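Side-chain contacts in phosphatidylinositol phosphate phosphatase (Schizosaccharomyces pombe, PDB 1I9Z), which removes the 5-phosphate from soluble and lipid inositol phosphates, such as phosphatidylinositol 4,5-bisphosphate, through the catalytic domain of a synaptojanin-like protein involved in membrane trafficking: residues Y171-Y174 with D175-H179; P53-D56 with I57-V60. One frame throughout, in Å; residues are numbered along the deposited sequence.

Overall arrangement
Both contacts belong to the single inositol polyphosphate 5-phosphatase domain, of the DNase I-like clan, and both show side chains close in sequence packing where a loop passes into a regular element. Contact 2 comes first along the chain: residues 53-60 enter strand 57-63, an inner strand of the six-stranded mixed sheet. Contact 1, residues 171-179, follows strand 158-166 of the five-stranded sheet and opens helix 174-187. Their centres lie about 32 Å apart, on opposite sides of the chain's centre, and their nearest atoms about 20 Å apart, so they do not touch. Contact 1 reaches the bound inositol bisphosphate; contact 2 is buried core.

Contact 1: residues Y171-Y174 with D175-H179; sequences YTNY and DERDH. With 2IP (D-myo-inositol-1,4-bisphosphate), chain C.
Asn-173 turns its amide between its own backbone N and carbonyl carbon (chi1 60°), while Arg-177, bent at chi3 (-93°), folds its guanidinium back toward the loop; the planes of the two groups stand 77° apart. Glu-176 reaches out beside the asparagine with an extended chain. Asn-173 ND2 gives Glu-176 OE1 a hydrogen bond of 3.1 Å, which leaves near the amide plane but meets the carboxylate from above its own plane; Ala-169 O is the stronger partner of this ND2. The guanidinium lies with one face over the carbonyl oxygen of Asn-173, and Arg-177 NH2 makes a weak hydrogen bond of 3.4 Å to Asn-173 OD1. At the edge of the group Arg-177 NH1 makes a weak hydrogen bond of 3.3 Å to Tyr-171 O, while Ala-168 O, Gly-170 O and Gln-236 OE1 also hold this buried group. With an alanine at Asn-173, Glu-176 OE1 and Ala-169 O would probably lose this donor and the guanidinium its weak bond to the amide. Tyr-174 O receives Asp-178 N at 2.8 Å, and a water links Thr-172 O to Asp-175 N. On the loop side, Tyr-171 N donates to phosphate oxygen O12 of the inositol bisphosphate (3.2 Å). An inverse gamma turn centred on Asn-173, at the N-cap position but without a side-chain capping bond, thus leads from the ligand pocket into helix 174-187.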
loop_
_atom_site.group_PDB
_atom_site.type_symbol
_atom_site.label_atom_id
_atom_site.label_comp_id
_atom_site.label_asym_id
_atom_site.label_seq_id
_atom_site.Cartn_x
_atom_site.Cartn_y
_atom_site.Cartn_z
ATOM N N TYR A 171 18.585 14.520 -5.039
ATOM C CA TYR A 171 17.919 15.154 -6.161
ATOM C C TYR A 171 18.021 14.392 -7.488
ATOM O O TYR A 171 17.020 14.043 -8.115
ATOM C CB TYR A 171 18.500 16.549 -6.341
ATOM C CG TYR A 171 17.850 17.304 -7.469
ATOM C CD1 TYR A 171 16.504 17.590 -7.447
ATOM C CD2 TYR A 171 18.613 17.759 -8.558
ATOM C CE1 TYR A 171 15.891 18.325 -8.473
ATOM C CE2 TYR A 171 18.022 18.492 -9.598
ATOM C CZ TYR A 171 16.644 18.777 -9.527
ATOM O OH TYR A 171 16.081 19.614 -10.477
ATOM N N THR A 172 19.230 14.089 -7.908
ATOM C CA THR A 172 19.403 13.424 -9.203
ATOM C C THR A 172 19.536 11.891 -9.198
ATOM O O THR A 172 19.496 11.270 -10.254
ATOM C CB THR A 172 20.677 13.927 -9.906
ATOM O OG1 THR A 172 21.795 13.441 -9.163
ATOM C CG2 THR A 172 20.733 15.463 -9.949
ATOM N N ASN A 173 19.678 11.277 -8.027
ATOM C CA ASN A 173 19.949 9.843 -8.026
ATOM C C ASN A 173 18.787 8.912 -8.129
ATOM O O ASN A 173 18.581 8.026 -7.253
ATOM C CB ASN A 173 20.780 9.480 -6.808
ATOM C CG ASN A 173 20.103 9.801 -5.591
ATOM O OD1 ASN A 173 19.504 10.890 -5.472
ATOM N ND2 ASN A 173 20.179 8.889 -4.607
ATOM N N TYR A 174 18.020 9.081 -9.201
ATOM C CA TYR A 174 16.899 8.203 -9.398
ATOM C C TYR A 174 17.412 6.822 -9.803
ATOM O O TYR A 174 16.708 5.831 -9.570
ATOM C CB TYR A 174 15.865 8.769 -10.402
ATOM C CG TYR A 174 16.382 8.948 -11.808
ATOM C CD1 TYR A 174 16.532 7.840 -12.651
ATOM C CD2 TYR A 174 16.767 10.208 -12.288
ATOM C CE1 TYR A 174 17.075 7.987 -13.959
ATOM C CE2 TYR A 174 17.312 10.357 -13.593
ATOM C CZ TYR A 174 17.469 9.246 -14.406
ATOM O OH TYR A 174 18.111 9.345 -15.655
ATOM N N ASP A 175 18.638 6.707 -10.325
ATOM C CA ASP A 175 19.104 5.318 -10.630
ATOM C C ASP A 175 19.228 4.531 -9.296
ATOM O O ASP A 175 18.967 3.327 -9.229
ATOM C CB ASP A 175 20.482 5.294 -11.288
ATOM C CG ASP A 175 20.463 5.819 -12.708
ATOM O OD1 ASP A 175 19.418 5.743 -13.376
ATOM O OD2 ASP A 175 21.530 6.284 -13.159
ATOM N N GLU A 176 19.637 5.217 -8.247
ATOM C CA GLU A 176 19.760 4.508 -6.962
ATOM C C GLU A 176 18.348 4.136 -6.432
ATOM O O GLU A 176 18.171 3.058 -5.861
ATOM C CB GLU A 176 20.511 5.358 -5.953
ATOM C CG GLU A 176 20.775 4.558 -4.648
ATOM C CD GLU A 176 21.532 5.352 -3.574
ATOM O OE1 GLU A 176 21.953 6.519 -3.840
ATOM O OE2 GLU A 176 21.673 4.782 -2.454
ATOM N N ARG A 177 17.351 5.020 -6.569
ATOM C CA ARG A 177 16.004 4.627 -6.153
ATOM C C ARG A 177 15.529 3.439 -6.999
ATOM O O ARG A 177 14.844 2.524 -6.522
ATOM C CB ARG A 177 15.021 5.822 -6.341
ATOM C CG ARG A 177 15.328 6.953 -5.351
ATOM C CD ARG A 177 14.331 8.085 -5.479
ATOM N NE ARG A 177 14.774 9.159 -6.407
ATOM C CZ ARG A 177 15.665 10.118 -6.068
ATOM N NH1 ARG A 177 15.991 11.107 -6.919
ATOM N NH2 ARG A 177 16.305 10.070 -4.903
ATOM N N ASP A 178 15.835 3.441 -8.294
ATOM C CA ASP A 178 15.343 2.287 -9.087
ATOM C C ASP A 178 15.998 0.975 -8.574
ATOM O O ASP A 178 15.387 -0.073 -8.527
ATOM C CB ASP A 178 15.711 2.463 -10.573
ATOM C CG ASP A 178 14.923 3.541 -11.263
ATOM O OD1 ASP A 178 15.241 3.764 -12.488
ATOM O OD2 ASP A 178 13.985 4.189 -10.660
ATOM N N HIS A 179 17.265 1.095 -8.205
ATOM C CA HIS A 179 18.021 -0.035 -7.692
ATOM C C HIS A 179 17.371 -0.491 -6.373
ATOM O O HIS A 179 17.314 -1.700 -6.057
ATOM C CB HIS A 179 19.443 0.402 -7.422
ATOM C CG HIS A 179 20.216 -0.602 -6.631
ATOM N ND1 HIS A 179 20.611 -0.386 -5.325
ATOM C CD2 HIS A 179 20.663 -1.831 -6.968
ATOM C CE1 HIS A 179 21.289 -1.446 -4.891
ATOM N NE2 HIS A 179 21.330 -2.337 -5.873
HETATM C C1 2IP C . 19.976 15.834 -0.872
HETATM C C2 2IP C . 20.265 15.383 0.584
HETATM C C3 2IP C . 19.363 16.138 1.618
HETATM C C4 2IP C . 17.846 16.041 1.309
HETATM C C5 2IP C . 17.627 16.635 -0.101
HETATM C C6 2IP C . 18.433 15.872 -1.194
HETATM O O1 2IP C . 20.836 16.407 -1.820
HETATM O O2 2IP C . 20.030 14.014 0.771
HETATM O O3 2IP C . 19.547 15.613 2.899
HETATM O O4 2IP C . 17.105 16.805 2.316
HETATM O O5 2IP C . 16.245 16.584 -0.452
HETATM O O6 2IP C . 18.102 16.606 -2.366
HETATM P P4 2IP C . 16.117 16.164 3.360
HETATM O O41 2IP C . 15.110 15.281 2.535
HETATM O O42 2IP C . 15.406 17.216 4.084
HETATM O O43 2IP C . 17.070 15.363 4.265
HETATM P P1 2IP C . 21.484 15.888 -3.073
HETATM O O11 2IP C . 22.961 16.268 -2.871
HETATM O O12 2IP C . 21.389 14.422 -3.421
HETATM O O13 2IP C . 20.948 16.803 -4.180
HETATM O O HOH W 1 20.479 8.660 -11.324
#

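Contact 2: residues P53-D56 with I57-V60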
loop_
_atom_site.group_PDB
_atom_site.type_symbol
_atom_site.label_atom_id
_atom_site.label_comp_id
_atom_site.label_asym_id
_atom_site.label_seq_id
_atom_site.Cartn_x
_atom_site.Cartn_y
_atom_site.Cartn_z
ATOM N N PRO A 53 -17.968 6.327 5.134
ATOM C CA PRO A 53 -17.829 5.382 6.245
ATOM C C PRO A 53 -16.383 5.011 6.573
ATOM O O PRO A 53 -15.495 5.103 5.729
ATOM C CB PRO A 53 -18.670 4.182 5.791
ATOM C CG PRO A 53 -19.644 4.794 4.746
ATOM C CD PRO A 53 -18.712 5.717 4.013
ATOM N N LEU A 54 -16.157 4.641 7.829
ATOM C CA LEU A 54 -14.818 4.216 8.240
ATOM C C LEU A 54 -14.494 2.963 7.439
ATOM O O LEU A 54 -15.395 2.146 7.117
ATOM C CB LEU A 54 -14.821 3.882 9.727
ATOM C CG LEU A 54 -15.280 5.015 10.653
ATOM C CD1 LEU A 54 -15.569 4.401 12.014
ATOM C CD2 LEU A 54 -14.203 6.102 10.757
ATOM N N ALA A 55 -13.210 2.762 7.142
ATOM C CA ALA A 55 -12.810 1.599 6.367
ATOM C C ALA A 55 -12.822 0.324 7.200
ATOM O O ALA A 55 -12.812 0.385 8.427
ATOM C CB ALA A 55 -11.371 1.807 5.808
ATOM N N ASP A 56 -12.753 -0.808 6.523
ATOM C CA ASP A 56 -12.653 -2.094 7.223
ATOM C C ASP A 56 -11.211 -2.320 7.690
ATOM O O ASP A 56 -10.960 -2.892 8.754
ATOM C CB ASP A 56 -13.066 -3.196 6.272
ATOM C CG ASP A 56 -14.555 -3.056 5.887
ATOM O OD1 ASP A 56 -15.354 -2.942 6.828
ATOM O OD2 ASP A 56 -14.902 -3.047 4.703
ATOM N N ILE A 57 -10.265 -1.850 6.875
ATOM C CA ILE A 57 -8.854 -2.065 7.163
ATOM C C ILE A 57 -8.133 -0.745 6.967
ATOM O O ILE A 57 -8.346 -0.104 5.944
ATOM C CB ILE A 57 -8.261 -3.117 6.175
ATOM C CG1 ILE A 57 -9.080 -4.405 6.276
ATOM C CG2 ILE A 57 -6.783 -3.417 6.498
ATOM C CD1 ILE A 57 -8.648 -5.510 5.305
ATOM N N TYR A 58 -7.352 -0.340 7.987
ATOM C CA TYR A 58 -6.488 0.820 7.888
ATOM C C TYR A 58 -5.026 0.344 7.815
ATOM O O TYR A 58 -4.540 -0.403 8.719
ATOM C CB TYR A 58 -6.619 1.758 9.084
ATOM C CG TYR A 58 -7.841 2.579 9.034
ATOM C CD1 TYR A 58 -9.051 2.033 9.412
ATOM C CD2 TYR A 58 -7.807 3.910 8.552
ATOM C CE1 TYR A 58 -10.234 2.750 9.298
ATOM C CE2 TYR A 58 -9.023 4.672 8.458
ATOM C CZ TYR A 58 -10.220 4.049 8.820
ATOM O OH TYR A 58 -11.439 4.658 8.661
ATOM N N VAL A 59 -4.314 0.777 6.759
ATOM C CA VAL A 59 -2.914 0.377 6.591
ATOM C C VAL A 59 -2.143 1.683 6.688
ATOM O O VAL A 59 -2.277 2.575 5.860
ATOM C CB VAL A 59 -2.690 -0.352 5.186
ATOM C CG1 VAL A 59 -1.144 -0.631 4.983
ATOM C CG2 VAL A 59 -3.526 -1.671 5.151
ATOM N N VAL A 60 -1.331 1.821 7.739
ATOM C CA VAL A 60 -0.582 3.036 7.990
ATOM C C VAL A 60 0.925 2.814 7.968
ATOM O O VAL A 60 1.452 1.969 8.709
ATOM C CB VAL A 60 -0.965 3.613 9.390
ATOM C CG1 VAL A 60 -0.325 5.015 9.601
ATOM C CG2 VAL A 60 -2.536 3.669 9.539
#
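Through Leu-54 and Ala-55 the backbone is extended; at Asp-56 psi swings to -35°, and the chain returns to beta geometry at Ile-57. This bend, together with Tyr-58 CG lying beside its own backbone N (chi1 -77°), is consistent with the end of the tyrosine ring lying alongside the loop. There the Tyr-58 OH accepts a hydrogen bond from Ala-55 N, 3.0 Å long and fairly straight at 161°. The methyl group of Ala-55 sits over one face of the Tyr-58 ring in a CH-pi contact, with CB 4.2 Å from the ring centroid, so the ring is held at its hydroxyl and along that face by the same residue. Leu-54 adds its CB, 3.6 Å from the Tyr-58 OH, and its CD2 lies close to the same oxygen. The carboxylate of Asp-56 turns to other partners: a salt bridge to Lys-120 and a hydrogen bond to Lys-26 N. Around this entry, strand 57-63 pairs with strand 20-33 and strand 113-120 on its two flanks. Ile-57 also packs against Phe-153 and Tyr-155 of strand 147-155 in the other sheet, whereas the Tyr-58 ring meets Phe-28 and the loop residue Phe-48 that follows helix 44-47.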